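Local coordinates for protein putative transcriptional regulator (Salmonella typhimurium, PDB 1YYV) that probably acts as a DNA-binding transcriptional regulator of the HxlR helix-turn-helix family, though its precise role is not established, at residues A[110-113]-A[114-118]. Numbering follows the deposited sequence.
Sequences ADWI and ELNLP
The carbonyl oxygen Trp112 O is gripped twice by Asn116, one helical turn further on. The backbone bond from Asn116 N to Trp112 O, 2.9 Å long, is bent. The side chain adds a straighter bond of 3.0 Å from ND2 of Asn116 to Trp112 O, reaching a lone pair in the carbonyl plane. Asparagine suits this place because its short amide can fold back on its own helix: with CG set beside the backbone N (chi1 -71°), ND2 lies over the five-membered ring of the Trp112 indole, 3.6 Å from Trp112 CE2. Over the same face, CB of Asn116 makes a CH-pi contact with the six-membered ring, 3.9 Å from its centroid. The broad indole, anti to its own backbone N (chi1 -175°), offers a flat face wide enough for both. Bond and stack together probably fix the rotation of the amide about CB-CG, parallel to the ring to within 12°.

Regular helix bonds tie Glu114 N to Ala110 O and Leu115 N to Asp111 O. Glu114 CG lies 3.1 Å from Ala110 O. The carboxylates of Asp111 and Glu114 are like charges close together in nearly parallel planes, acceptor OD1 of Asp111 standing 3.2 Å from acceptor OE1 of Glu114. This closeness is probably unfavourable and may raise the proton affinity of one acid; the N-H of Leu18 of the second subunit, donating to Glu114 OE2, should partly offset it. Ala110 packs on that same leucine and Ile113 on Val28 of the second subunit, small and branched apolar groups fitting this buried face of helix 107-121. Pro118 has no N-H to give the turn before, and the helix kinks there. The second bond from Asn116 probably helps hold the turn just before the kink, while Glu114 gives one carboxylate oxygen, OE2, to a backbone N-H of the second subunit.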
# COMPACT_ATOMS: atom_id res chain seq x y z
N ALA A 110 -8.08 0.13 2.54
CA ALA A 110 -8.55 1.51 2.69
C ALA A 110 -9.83 1.60 3.57
O ALA A 110 -9.90 2.42 4.49
CB ALA A 110 -8.83 2.10 1.32
N ASP A 111 -10.82 0.77 3.25
CA ASP A 111 -12.00 0.63 4.10
C ASP A 111 -11.69 0.27 5.53
O ASP A 111 -12.29 0.83 6.44
CB ASP A 111 -13.00 -0.37 3.51
CG ASP A 111 -13.71 0.19 2.29
OD1 ASP A 111 -13.34 1.33 1.86
OD2 ASP A 111 -14.64 -0.50 1.77
N TRP A 112 -10.79 -0.68 5.75
CA TRP A 112 -10.48 -1.09 7.13
C TRP A 112 -9.93 0.10 7.91
O TRP A 112 -10.22 0.28 9.11
CB TRP A 112 -9.46 -2.24 7.17
CG TRP A 112 -9.20 -2.75 8.57
CD1 TRP A 112 -9.80 -3.81 9.17
CD2 TRP A 112 -8.30 -2.19 9.55
NE1 TRP A 112 -9.31 -3.97 10.45
CE2 TRP A 112 -8.40 -2.98 10.70
CE3 TRP A 112 -7.43 -1.09 9.56
CZ2 TRP A 112 -7.66 -2.72 11.86
CZ3 TRP A 112 -6.71 -0.83 10.71
CH2 TRP A 112 -6.80 -1.65 11.83
N ILE A 113 -9.12 0.88 7.22
CA ILE A 113 -8.45 2.02 7.84
C ILE A 113 -9.46 3.14 8.13
O ILE A 113 -9.49 3.65 9.24
CB ILE A 113 -7.27 2.51 7.00
CG1 ILE A 113 -6.17 1.46 6.97
CG2 ILE A 113 -6.72 3.80 7.56
CD1 ILE A 113 -4.96 1.84 6.17
N GLU A 114 -10.32 3.48 7.17
CA GLU A 114 -11.35 4.50 7.38
C GLU A 114 -12.27 4.13 8.56
O GLU A 114 -12.60 4.95 9.40
CB GLU A 114 -12.14 4.71 6.08
CG GLU A 114 -11.28 5.16 4.88
CD GLU A 114 -12.06 5.17 3.54
OE1 GLU A 114 -12.82 4.19 3.27
OE2 GLU A 114 -11.90 6.14 2.74
N LEU A 115 -12.60 2.85 8.67
CA LEU A 115 -13.45 2.29 9.71
C LEU A 115 -12.80 2.19 11.10
O LEU A 115 -13.49 2.34 12.11
CB LEU A 115 -13.87 0.90 9.23
CG LEU A 115 -14.81 -0.15 9.82
CD1 LEU A 115 -15.69 0.30 11.00
CD2 LEU A 115 -15.68 -0.60 8.64
N ASN A 116 -11.49 1.91 11.18
CA ASN A 116 -10.83 1.72 12.48
C ASN A 116 -9.97 2.90 12.90
O ASN A 116 -9.20 2.82 13.87
CB ASN A 116 -10.02 0.41 12.52
CG ASN A 116 -10.91 -0.83 12.54
OD1 ASN A 116 -11.14 -1.42 13.59
ND2 ASN A 116 -11.41 -1.21 11.39
N LEU A 117 -10.09 3.99 12.15
CA LEU A 117 -9.36 5.22 12.41
C LEU A 117 -9.51 5.75 13.86
O LEU A 117 -8.50 6.04 14.51
CB LEU A 117 -9.72 6.29 11.37
CG LEU A 117 -8.99 7.64 11.43
CD1 LEU A 117 -7.50 7.45 11.11
CD2 LEU A 117 -9.64 8.68 10.49
N PRO A 118 -10.75 5.87 14.38
CA PRO A 118 -10.89 6.38 15.75
C PRO A 118 -10.10 5.64 16.83
O PRO A 118 -9.56 6.27 17.74
CB PRO A 118 -12.41 6.31 16.01
CG PRO A 118 -13.00 6.48 14.63
CD PRO A 118 -12.07 5.63 13.76